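Local coordinates for protein pullulanase (Bacillus acidopullulyticus, PDB 2WAN) that hydrolyses alpha-1,6-glucosidic linkages in pullulan and at the branch points of related starch polysaccharides, acting as a debranching glycoside hydrolase, at residues E356-D361 with W365-S370; T327-W332 with G371-W376. All blocks are in the same frame, centred on the assembly; numbering follows the deposited sequence.

Interaction 1: residues E356-D361 with W365-S370; sequences EMQKSD and WKLQVS
Glu-356 meets the second strand of this hairpin through its backbone: its carbonyl O lies 3.7 Å from Leu-367 CD1, while its carboxylate turns to Asn-338. At Met-357 the side chain runs along the partner backbone, CB near Lys-366 O. CG packs on Leu-367 CB, and the bend at chi3 (70°) carries the methyl CE back to 3.5 Å from Trp-365 O. The carbonyl group of Met-357 meets the indole of Trp-365 at its edge, near the ring plane.

Gln-358 and Lys-366 form the antiparallel hydrogen-bonded pair. Gln-358 N donates to Lys-366 O (2.9 Å), and Lys-366 N returns a bond to Gln-358 O. That carbonyl O also receives a CA-H contact from Trp-365. The Gln-358 side chain crosses Leu-367 at about a right angle, with NE2 3.7 Å from Leu-367 CD1.

Lys-359, in the following non-hydrogen-bonded pair, turns to the face opposite Gln-358. Its extended chain runs alongside the indole, and CG sits 3.7 Å from the centroid of the six-membered ring of Trp-365, a CH-pi contact over the face. Ser-360 then leans on the aliphatic part of Lys-366, OG lying 3.5 Å from CD; a water joins this hydroxyl to Lys-366 NZ, and Arg-330 also bonds the hydroxyl.

The pairing belongs to the beta hairpin of strands 353-359 and 364-370, within the carbohydrate-binding module 48 (isoamylase N-terminal) domain. Strand 326-332 pairs with the other edge of 364-370, while Met-357 and Trp-365 pack on Val-339 of strand 338-344, which pairs with 353-359.

Interaction 2: residues T327-W332 with G371-W376; sequences TSFRVW and GNLENW. With SO4 (sulfate ion), chain K.
In the conformer described, one of two, Leu-373 brings one methyl, CD2, to the rim of the Phe-329 ring, in the ring plane and 3.8 Å from CZ. The two side chains meet at a slant, and no face stacking is involved. With CG anti to its carbonyl carbon (chi1 -58°), the Phe-329 ring reaches the loop although its CB does not point there. Thr-327 approaches the same leucine from two residues earlier on the strand, its OG1 lying 3.8 Å from Leu-373 CB.

A water bridges the polar atoms beside this apolar patch. It accepts from Thr-327 OG1 at 2.7 Å and from Leu-373 N, and donates to Gly-371 O at 2.6 Å, so three bonds grip it and tie strand to loop where no direct hydrogen bond does.

Beyond the leucine, Trp-376 packs on Leu-343 of strand 338-344 and turns its indole edge to a sulfate, probably from the crystallisation liquor. NE1 donates to sulfate O4 at 2.7 Å with 161° at the hydrogen. Replacing this tryptophan with an alanine would probably leave the sulfate without its indole N-H donor and open a gap against Leu-343.

Asn-372 OD1 accepts from Glu-374 N, an Asx turn, and Trp-376 N bonds to Leu-373 O, closing a type II beta turn from Leu-373 to Trp-376. Together they shape a connection from strand 364-370 to strand 377-383 that lays a leucine on the hydrophobic interior of a beta domain, consistent with carbohydrate-binding module 48.

From the N-terminal side, the chain first lays down strand 326-332, then strand 338-344, before reaching 356-361. Interaction 1 closes the short hairpin loop to 365-370; the chain runs straight on into 371-376, where interaction 2 closes a far longer loop back to 327-332. The hairpin therefore lies wholly within the longer loop, a local contact nested in a longer-range one, and the two closures do not cross. Strand 364-370 joins them laterally: Leu-367 O and Phe-329 N, 2.8 Å apart, probably form a hydrogen bond. Strands 326-332 and 364-370 are thus neighbours in one antiparallel sheet, and the loop before 377-383 packs its leucine against it.

Interaction 1: residues E356-D361 with W365-S370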
loop_
_atom_site.group_PDB
_atom_site.type_symbol
_atom_site.label_atom_id
_atom_site.label_comp_id
_atom_site.label_asym_id
_atom_site.label_seq_id
_atom_site.Cartn_x
_atom_site.Cartn_y
_atom_site.Cartn_z
ATOM N N GLU A 356 -36.633 10.266 -8.775
ATOM C CA GLU A 356 -35.918 9.619 -9.861
ATOM C C GLU A 356 -34.680 10.446 -10.247
ATOM O O GLU A 356 -34.765 11.666 -10.430
ATOM C CB GLU A 356 -36.829 9.439 -11.088
ATOM C CG GLU A 356 -37.752 8.243 -11.027
ATOM C CD GLU A 356 -37.008 6.926 -11.171
ATOM O OE1 GLU A 356 -37.545 5.906 -10.704
ATOM O OE2 GLU A 356 -35.898 6.912 -11.750
ATOM N N MET A 357 -33.527 9.792 -10.350
ATOM C CA MET A 357 -32.354 10.454 -10.925
ATOM C C MET A 357 -32.337 10.249 -12.443
ATOM O O MET A 357 -33.100 9.436 -12.974
ATOM C CB MET A 357 -31.056 9.975 -10.260
ATOM C CG MET A 357 -31.046 10.251 -8.755
ATOM S SD MET A 357 -29.540 9.708 -7.888
ATOM C CE MET A 357 -28.335 10.887 -8.518
ATOM N N GLN A 358 -31.474 11.000 -13.119
ATOM C CA GLN A 358 -31.413 11.029 -14.577
ATOM C C GLN A 358 -30.131 10.384 -15.063
ATOM O O GLN A 358 -29.049 10.739 -14.601
ATOM C CB GLN A 358 -31.457 12.472 -15.091
ATOM C CG GLN A 358 -32.575 13.340 -14.534
ATOM C CD GLN A 358 -32.332 14.833 -14.762
ATOM O OE1 GLN A 358 -31.687 15.239 -15.740
ATOM N NE2 GLN A 358 -32.858 15.656 -13.858
ATOM N N LYS A 359 -30.259 9.445 -15.998
ATOM C CA LYS A 359 -29.096 8.906 -16.710
ATOM C C LYS A 359 -28.290 10.042 -17.337
ATOM O O LYS A 359 -28.840 10.890 -18.047
ATOM C CB LYS A 359 -29.528 7.919 -17.797
ATOM C CG LYS A 359 -29.459 6.472 -17.383
ATOM C CD LYS A 359 -29.935 5.520 -18.496
ATOM C CE LYS A 359 -29.948 4.063 -18.019
ATOM N NZ LYS A 359 -30.672 3.146 -18.943
ATOM N N SER A 360 -26.988 10.057 -17.063
ATOM C CA SER A 360 -26.097 11.107 -17.542
ATOM C C SER A 360 -24.799 10.515 -18.131
ATOM O O SER A 360 -24.770 9.342 -18.492
ATOM C CB SER A 360 -25.808 12.100 -16.408
ATOM O OG SER A 360 -25.118 13.243 -16.880
ATOM N N ASP A 361 -23.744 11.322 -18.212
ATOM C CA ASP A 361 -22.479 10.944 -18.875
ATOM C C ASP A 361 -21.809 9.675 -18.330
ATOM O O ASP A 361 -21.625 9.522 -17.120
ATOM C CB ASP A 361 -21.454 12.079 -18.760
ATOM C CG ASP A 361 -21.884 13.360 -19.462
ATOM O OD1 ASP A 361 -22.820 13.335 -20.287
ATOM O OD2 ASP A 361 -21.259 14.407 -19.172
ATOM N N TRP A 365 -25.486 8.752 -12.942
ATOM C CA TRP A 365 -26.843 9.236 -12.735
ATOM C C TRP A 365 -26.732 10.523 -11.936
ATOM O O TRP A 365 -25.911 10.635 -11.016
ATOM C CB TRP A 365 -27.673 8.203 -11.973
ATOM C CG TRP A 365 -27.958 6.935 -12.752
ATOM C CD1 TRP A 365 -27.063 5.962 -13.107
ATOM C CD2 TRP A 365 -29.237 6.502 -13.240
ATOM N NE1 TRP A 365 -27.704 4.956 -13.804
ATOM C CE2 TRP A 365 -29.039 5.260 -13.892
ATOM C CE3 TRP A 365 -30.528 7.049 -13.196
ATOM C CZ2 TRP A 365 -30.092 4.548 -14.487
ATOM C CZ3 TRP A 365 -31.575 6.340 -13.792
ATOM C CH2 TRP A 365 -31.349 5.108 -14.433
ATOM N N LYS A 366 -27.562 11.503 -12.279
ATOM C CA LYS A 366 -27.456 12.813 -11.659
ATOM C C LYS A 366 -28.809 13.373 -11.254
ATOM O O LYS A 366 -29.855 12.963 -11.777
ATOM C CB LYS A 366 -26.747 13.795 -12.591
ATOM C CG LYS A 366 -27.590 14.219 -13.806
ATOM C CD LYS A 366 -26.898 15.281 -14.620
ATOM C CE LYS A 366 -27.851 15.870 -15.664
ATOM N NZ LYS A 366 -27.186 16.940 -16.462
ATOM N N LEU A 367 -28.783 14.325 -10.329
ATOM C CA LEU A 367 -29.994 15.078 -9.988
ATOM C C LEU A 367 -29.662 16.360 -9.253
ATOM O O LEU A 367 -28.834 16.361 -8.328
ATOM C CB LEU A 367 -30.958 14.242 -9.138
ATOM C CG LEU A 367 -32.356 14.837 -8.929
ATOM C CD1 LEU A 367 -33.087 14.927 -10.285
ATOM C CD2 LEU A 367 -33.146 13.984 -7.945
ATOM N N GLN A 368 -30.302 17.452 -9.671
ATOM C CA GLN A 368 -30.265 18.689 -8.900
ATOM C C GLN A 368 -31.573 18.820 -8.125
ATOM O O GLN A 368 -32.659 18.691 -8.695
ATOM C CB GLN A 368 -30.046 19.903 -9.809
ATOM C CG GLN A 368 -29.795 21.197 -9.038
ATOM C CD GLN A 368 -29.597 22.402 -9.938
ATOM O OE1 GLN A 368 -30.075 23.500 -9.640
ATOM N NE2 GLN A 368 -28.893 22.204 -11.047
ATOM N N VAL A 369 -31.455 19.068 -6.830
ATOM C CA VAL A 369 -32.601 19.240 -5.947
ATOM C C VAL A 369 -32.607 20.669 -5.423
ATOM O O VAL A 369 -31.668 21.092 -4.753
ATOM C CB VAL A 369 -32.579 18.228 -4.774
ATOM C CG1 VAL A 369 -33.855 18.349 -3.934
ATOM C CG2 VAL A 369 -32.408 16.798 -5.299
ATOM N N SER A 370 -33.667 21.414 -5.757
ATOM C CA SER A 370 -33.784 22.800 -5.323
ATOM C C SER A 370 -34.108 22.891 -3.837
ATOM O O SER A 370 -34.784 22.023 -3.267
ATOM C CB SER A 370 -34.844 23.542 -6.144
ATOM O OG SER A 370 -36.094 22.895 -6.027
HETATM O O HOH W 1 -26.478 14.734 -18.529
#

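Interaction 2: residues T327-W332 with G371-W376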
loop_
_atom_site.group_PDB
_atom_site.type_symbol
_atom_site.label_atom_id
_atom_site.label_comp_id
_atom_site.label_asym_id
_atom_site.label_seq_id
_atom_site.Cartn_x
_atom_site.Cartn_y
_atom_site.Cartn_z
ATOM N N THR A 327 -28.823 21.441 -3.965
ATOM C CA THR A 327 -27.762 20.425 -3.866
ATOM C C THR A 327 -27.827 19.522 -5.108
ATOM O O THR A 327 -28.901 19.086 -5.507
ATOM C CB THR A 327 -27.866 19.599 -2.546
ATOM O OG1 THR A 327 -27.650 20.451 -1.414
ATOM C CG2 THR A 327 -26.828 18.476 -2.520
ATOM N N SER A 328 -26.677 19.267 -5.726
ATOM C CA SER A 328 -26.593 18.353 -6.867
ATOM C C SER A 328 -25.937 17.047 -6.439
ATOM O O SER A 328 -24.988 17.056 -5.639
ATOM C CB SER A 328 -25.781 18.973 -8.000
ATOM O OG SER A 328 -26.430 20.141 -8.483
ATOM N N PHE A 329 -26.442 15.946 -6.994
ATOM C CA PHE A 329 -25.995 14.598 -6.651
ATOM C C PHE A 329 -25.535 13.931 -7.931
ATOM O O PHE A 329 -26.109 14.158 -9.005
ATOM C CB PHE A 329 -27.124 13.782 -6.024
ATOM C CG PHE A 329 -27.710 14.405 -4.779
ATOM C CD1 PHE A 329 -28.657 15.432 -4.863
ATOM C CD2 PHE A 329 -27.317 13.954 -3.514
ATOM C CE1 PHE A 329 -29.201 15.999 -3.705
ATOM C CE2 PHE A 329 -27.861 14.505 -2.348
ATOM C CZ PHE A 329 -28.808 15.539 -2.447
ATOM N N ARG A 330 -24.480 13.126 -7.825
ATOM C CA ARG A 330 -24.010 12.338 -8.964
ATOM C C ARG A 330 -23.350 11.067 -8.478
ATOM O O ARG A 330 -22.546 11.099 -7.533
ATOM C CB ARG A 330 -23.045 13.120 -9.865
ATOM C CG ARG A 330 -22.817 12.403 -11.224
ATOM C CD ARG A 330 -21.826 13.118 -12.125
ATOM N NE ARG A 330 -22.327 14.397 -12.644
ATOM C CZ ARG A 330 -22.948 14.548 -13.814
ATOM N NH1 ARG A 330 -23.172 13.503 -14.599
ATOM N NH2 ARG A 330 -23.346 15.752 -14.200
ATOM N N VAL A 331 -23.727 9.950 -9.103
ATOM C CA VAL A 331 -23.208 8.622 -8.740
ATOM C C VAL A 331 -22.912 7.822 -10.008
ATOM O O VAL A 331 -23.659 7.912 -10.996
ATOM C CB VAL A 331 -24.200 7.844 -7.806
ATOM C CG1 VAL A 331 -25.546 7.556 -8.519
ATOM C CG2 VAL A 331 -23.571 6.549 -7.272
ATOM N N TRP A 332 -21.818 7.054 -9.988
ATOM C CA TRP A 332 -21.449 6.195 -11.112
ATOM C C TRP A 332 -22.068 4.811 -10.941
ATOM O O TRP A 332 -21.741 4.090 -9.999
ATOM C CB TRP A 332 -19.917 6.094 -11.216
ATOM C CG TRP A 332 -19.426 5.405 -12.477
ATOM C CD1 TRP A 332 -19.549 5.851 -13.767
ATOM C CD2 TRP A 332 -18.726 4.160 -12.543
ATOM N NE1 TRP A 332 -18.966 4.943 -14.639
ATOM C CE2 TRP A 332 -18.451 3.902 -13.909
ATOM C CE3 TRP A 332 -18.286 3.240 -11.575
ATOM C CZ2 TRP A 332 -17.764 2.751 -14.332
ATOM C CZ3 TRP A 332 -17.613 2.097 -11.995
ATOM C CH2 TRP A 332 -17.359 1.864 -13.363
ATOM N N GLY A 371 -33.606 23.945 -3.209
ATOM C CA GLY A 371 -33.829 24.129 -1.782
ATOM C C GLY A 371 -32.567 23.942 -0.965
ATOM O O GLY A 371 -31.519 23.569 -1.495
ATOM N N ASN A 372 -32.681 24.210 0.332
ATOM C CA ASN A 372 -31.542 24.148 1.239
ATOM C C ASN A 372 -31.573 22.807 1.944
ATOM O O ASN A 372 -32.399 22.588 2.835
ATOM C CB ASN A 372 -31.602 25.300 2.254
ATOM C CG ASN A 372 -30.328 25.426 3.091
ATOM O OD1 ASN A 372 -29.541 24.481 3.211
ATOM N ND2 ASN A 372 -30.118 26.601 3.672
ATOM N N LEU A 373 -30.669 21.910 1.546
ATOM C CA LEU A 373 -30.648 20.549 2.085
ATOM C C LEU A 373 -29.615 20.387 3.210
ATOM O O LEU A 373 -29.237 19.267 3.566
ATOM C CB LEU A 373 -30.399 19.518 0.970
ATOM C CG LEU A 373 -31.576 19.120 0.069
ATOM C CD1 LEU A 373 -31.998 20.270 -0.826
ATOM C CD2 LEU A 373 -31.232 17.907 -0.776
ATOM N N GLU A 374 -29.166 21.494 3.800
ATOM C CA GLU A 374 -28.212 21.374 4.911
ATOM C C GLU A 374 -28.768 20.504 6.047
ATOM O O GLU A 374 -29.895 20.700 6.507
ATOM C CB GLU A 374 -27.767 22.750 5.451
ATOM C CG GLU A 374 -26.703 22.662 6.562
ATOM C CD GLU A 374 -26.161 24.008 6.993
ATOM O OE1 GLU A 374 -26.766 25.039 6.655
ATOM O OE2 GLU A 374 -25.128 24.024 7.688
ATOM N N ASN A 375 -27.950 19.548 6.488
ATOM C CA ASN A 375 -28.275 18.625 7.581
ATOM C C ASN A 375 -29.318 17.580 7.247
ATOM O O ASN A 375 -29.783 16.873 8.140
ATOM C CB ASN A 375 -28.660 19.375 8.870
ATOM C CG ASN A 375 -27.563 20.306 9.341
ATOM O OD1 ASN A 375 -26.380 20.043 9.135
ATOM N ND2 ASN A 375 -27.956 21.417 9.948
ATOM N N TRP A 376 -29.647 17.454 5.955
ATOM C CA TRP A 376 -30.527 16.379 5.474
ATOM C C TRP A 376 -29.711 15.092 5.292
ATOM O O TRP A 376 -28.479 15.142 5.155
ATOM C CB TRP A 376 -31.170 16.762 4.139
ATOM C CG TRP A 376 -32.359 17.650 4.294
ATOM C CD1 TRP A 376 -32.378 18.923 4.807
ATOM C CD2 TRP A 376 -33.708 17.345 3.917
ATOM N NE1 TRP A 376 -33.665 19.423 4.787
ATOM C CE2 TRP A 376 -34.499 18.477 4.248
ATOM C CE3 TRP A 376 -34.329 16.222 3.343
ATOM C CZ2 TRP A 376 -35.880 18.519 4.018
ATOM C CZ3 TRP A 376 -35.708 16.263 3.115
ATOM C CH2 TRP A 376 -36.464 17.412 3.449
HETATM S S SO4 K . -35.643 22.653 5.972
HETATM O O1 SO4 K . -35.010 23.802 5.321
HETATM O O2 SO4 K . -36.680 22.134 5.077
HETATM O O3 SO4 K . -36.221 23.060 7.244
HETATM O O4 SO4 K . -34.611 21.612 6.150
HETATM O O HOH W 2 -29.195 22.623 -0.845
#